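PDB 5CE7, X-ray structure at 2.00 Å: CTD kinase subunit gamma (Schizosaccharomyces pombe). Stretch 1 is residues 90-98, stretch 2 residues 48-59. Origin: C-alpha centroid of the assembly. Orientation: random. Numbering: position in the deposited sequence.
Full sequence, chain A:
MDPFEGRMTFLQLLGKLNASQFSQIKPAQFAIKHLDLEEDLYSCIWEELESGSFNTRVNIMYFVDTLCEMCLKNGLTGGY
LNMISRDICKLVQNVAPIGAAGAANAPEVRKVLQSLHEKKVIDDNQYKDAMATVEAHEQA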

# COMPACT_ATOMS: atom_id res chain seq x y z
N LYS A 90 4.72 6.02 7.26
CA LYS A 90 4.59 4.78 8.04
C LYS A 90 4.75 3.56 7.13
O LYS A 90 5.42 2.59 7.48
CB LYS A 90 3.24 4.74 8.76
CG LYS A 90 3.10 5.78 9.86
CD LYS A 90 1.77 5.64 10.60
CE LYS A 90 1.71 6.56 11.82
NZ LYS A 90 0.38 6.48 12.53
N LEU A 91 4.10 3.62 5.97
CA LEU A 91 4.18 2.53 5.01
C LEU A 91 5.64 2.30 4.63
O LEU A 91 6.10 1.16 4.60
CB LEU A 91 3.33 2.83 3.78
CG LEU A 91 1.82 2.83 4.11
CD1 LEU A 91 0.96 3.47 3.02
CD2 LEU A 91 1.36 1.39 4.38
N VAL A 92 6.36 3.38 4.33
CA VAL A 92 7.77 3.26 3.98
C VAL A 92 8.59 2.64 5.12
O VAL A 92 9.47 1.80 4.89
CB VAL A 92 8.38 4.63 3.57
CG1 VAL A 92 9.89 4.53 3.47
CG2 VAL A 92 7.78 5.11 2.25
N GLN A 93 8.32 3.07 6.34
CA GLN A 93 9.04 2.57 7.51
C GLN A 93 8.86 1.06 7.69
O GLN A 93 9.77 0.35 8.11
CB GLN A 93 8.56 3.30 8.77
CG GLN A 93 9.02 2.65 10.07
CD GLN A 93 8.01 2.81 11.20
OE1 GLN A 93 7.28 3.81 11.26
NE2 GLN A 93 7.95 1.83 12.09
N ASN A 94 7.67 0.58 7.37
CA ASN A 94 7.35 -0.84 7.47
C ASN A 94 8.02 -1.66 6.36
O ASN A 94 8.61 -2.70 6.61
CB ASN A 94 5.83 -1.04 7.44
CG ASN A 94 5.45 -2.51 7.41
OD1 ASN A 94 5.38 -3.12 6.35
ND2 ASN A 94 5.22 -3.08 8.58
N VAL A 95 7.94 -1.17 5.12
CA VAL A 95 8.45 -1.92 3.97
C VAL A 95 9.98 -1.82 3.82
O VAL A 95 10.65 -2.81 3.49
CB VAL A 95 7.73 -1.50 2.67
CG1 VAL A 95 8.22 -2.33 1.46
CG2 VAL A 95 6.23 -1.64 2.85
N ALA A 96 10.52 -0.63 4.08
CA ALA A 96 11.94 -0.36 3.95
C ALA A 96 12.49 0.24 5.24
O ALA A 96 12.83 1.43 5.28
CB ALA A 96 12.19 0.60 2.79
N PRO A 97 12.58 -0.57 6.30
CA PRO A 97 13.06 -0.08 7.60
C PRO A 97 14.57 0.13 7.63
O PRO A 97 15.27 -0.23 6.68
CB PRO A 97 12.68 -1.22 8.55
CG PRO A 97 12.75 -2.45 7.68
CD PRO A 97 12.19 -1.99 6.36
N ILE A 98 15.08 0.70 8.73
CA ILE A 98 16.51 0.78 8.95
C ILE A 98 17.10 -0.63 8.91
O ILE A 98 16.44 -1.60 9.27
CB ILE A 98 16.83 1.44 10.32
CG1 ILE A 98 18.33 1.74 10.45
CG2 ILE A 98 16.40 0.54 11.47
CD1 ILE A 98 18.79 2.91 9.65
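Stretch 2 (48-59) ELESGSFNTRVN

Stretch 2 is a helix, a short turn and a second helix. Residues 48-51 end a helix that begins earlier in the chain. Gly-52 leaves helical geometry, and Ser-53 caps the next helix, its OG accepting from Thr-56 N at 3.1 Å. Residues 54-59 then run on helically. Stretch 1 is the end of a helix, 90-95, followed by a loop from Ala-96.

Helix 54-59 runs roughly antiparallel to helix 90-95. The angle between their directions is 150° (signed crossing angle -150°), and the axes approach to 10.0 Å. The backbones come near where Val-95 CA lies 5.6 Å from Arg-57 CA.

Arg-57 is the main bump of stretch 2. Its CA-to-CB bond points toward stretch 1, and its side chain reaches the C-terminal end of helix 90-95. There the carbonyl of Asn-94 takes a hydrogen bond from Arg-57 NH2 (NH2 to O, 2.8 Å) and a weak one from Arg-57 NE (NE to O, 3.3 Å). The Asn-94 side chain in turn fills the gap between Leu-49 and the Arg-57 side chain: its OD1 is 3.7 Å from Leu-49 CB and 3.3 Å from Arg-57 CG. Its ND2 lies over one face of the guanidinium. A water bridges the same amide to Glu-50, accepting from Asn-94 ND2 (3.2 Å) and donating to Glu-50 OE2 (2.9 Å).

Apolar contacts lie on other sides of this polar centre. Leu-91 CD2 meets Leu-49 CD2 at 3.6 Å. Val-95 sits against the second helix, its CG1 3.8 Å from Val-58 CG2 and its CG2 3.7 Å from Arg-57 O. Past the helix end, Pro-97 points toward stretch 2, and its CG touches Phe-54 CE2 at 3.6 Å. The edge of the Phe-54 ring faces Asn-94 O, with CE2 4.1 Å from that oxygen.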

# COMPACT_ATOMS: atom_id res chain seq x y z
N GLU A 48 -1.72 -7.34 7.69
CA GLU A 48 -0.86 -8.17 6.84
C GLU A 48 0.55 -7.58 6.74
O GLU A 48 1.53 -8.32 6.67
CB GLU A 48 -1.47 -8.31 5.44
CG GLU A 48 -2.72 -9.16 5.39
CD GLU A 48 -2.40 -10.64 5.23
OE1 GLU A 48 -1.65 -10.99 4.28
OE2 GLU A 48 -2.87 -11.44 6.06
N LEU A 49 0.67 -6.26 6.74
CA LEU A 49 1.99 -5.61 6.81
C LEU A 49 2.75 -6.01 8.07
O LEU A 49 3.91 -6.43 8.01
CB LEU A 49 1.88 -4.08 6.77
CG LEU A 49 1.68 -3.43 5.41
CD1 LEU A 49 0.72 -4.26 4.65
CD2 LEU A 49 1.13 -2.02 5.55
N GLU A 50 2.09 -5.89 9.21
CA GLU A 50 2.71 -6.13 10.52
C GLU A 50 3.22 -7.54 10.71
O GLU A 50 4.24 -7.76 11.36
CB GLU A 50 1.73 -5.81 11.65
CG GLU A 50 2.10 -4.60 12.44
CD GLU A 50 1.94 -3.34 11.63
OE1 GLU A 50 0.87 -3.19 11.01
OE2 GLU A 50 2.88 -2.52 11.61
N SER A 51 2.50 -8.51 10.17
CA SER A 51 2.84 -9.90 10.40
C SER A 51 3.49 -10.55 9.19
O SER A 51 3.88 -11.72 9.25
CB SER A 51 1.59 -10.69 10.84
OG SER A 51 0.61 -10.73 9.82
N GLY A 52 3.64 -9.79 8.11
CA GLY A 52 4.17 -10.32 6.87
C GLY A 52 5.69 -10.31 6.79
O GLY A 52 6.36 -9.49 7.44
N SER A 53 6.24 -11.22 5.98
CA SER A 53 7.65 -11.21 5.60
C SER A 53 7.94 -9.95 4.81
O SER A 53 7.02 -9.26 4.38
CB SER A 53 7.97 -12.43 4.74
OG SER A 53 7.29 -12.36 3.49
N PHE A 54 9.21 -9.64 4.61
CA PHE A 54 9.56 -8.50 3.76
C PHE A 54 9.06 -8.68 2.33
O PHE A 54 8.69 -7.71 1.68
CB PHE A 54 11.07 -8.19 3.81
CG PHE A 54 11.49 -7.53 5.08
CD1 PHE A 54 12.27 -8.21 6.01
CD2 PHE A 54 11.06 -6.24 5.37
CE1 PHE A 54 12.64 -7.60 7.20
CE2 PHE A 54 11.43 -5.61 6.55
CZ PHE A 54 12.22 -6.29 7.46
N ASN A 55 9.04 -9.91 1.83
CA ASN A 55 8.49 -10.13 0.49
C ASN A 55 7.00 -9.78 0.45
O ASN A 55 6.54 -9.11 -0.47
CB ASN A 55 8.72 -11.57 0.00
CG ASN A 55 8.41 -11.73 -1.49
OD1 ASN A 55 9.14 -11.25 -2.34
ND2 ASN A 55 7.32 -12.43 -1.79
N THR A 56 6.24 -10.22 1.45
CA THR A 56 4.82 -9.90 1.56
C THR A 56 4.59 -8.40 1.71
O THR A 56 3.66 -7.84 1.14
CB THR A 56 4.19 -10.67 2.76
OG1 THR A 56 4.19 -12.07 2.47
CG2 THR A 56 2.75 -10.21 3.03
N ARG A 57 5.44 -7.74 2.48
CA ARG A 57 5.30 -6.31 2.69
C ARG A 57 5.47 -5.52 1.39
O ARG A 57 4.74 -4.57 1.14
CB ARG A 57 6.24 -5.85 3.80
CG ARG A 57 5.64 -6.20 5.17
CD ARG A 57 6.63 -6.82 6.13
NE ARG A 57 7.39 -5.79 6.81
CZ ARG A 57 7.49 -5.64 8.12
NH1 ARG A 57 6.88 -6.47 8.96
NH2 ARG A 57 8.21 -4.64 8.60
N VAL A 58 6.43 -5.93 0.58
CA VAL A 58 6.68 -5.31 -0.71
C VAL A 58 5.49 -5.52 -1.64
O VAL A 58 5.06 -4.61 -2.33
CB VAL A 58 7.97 -5.88 -1.37
CG1 VAL A 58 8.04 -5.49 -2.83
CG2 VAL A 58 9.20 -5.37 -0.65
N ASN A 59 4.94 -6.73 -1.65
CA ASN A 59 3.78 -6.99 -2.50
C ASN A 59 2.55 -6.21 -2.07
O ASN A 59 1.75 -5.78 -2.90
CB ASN A 59 3.50 -8.50 -2.61
CG ASN A 59 4.54 -9.21 -3.47
OD1 ASN A 59 5.15 -8.60 -4.34
ND2 ASN A 59 4.75 -10.50 -3.22
O HOH W 1 5.35 -1.02 11.03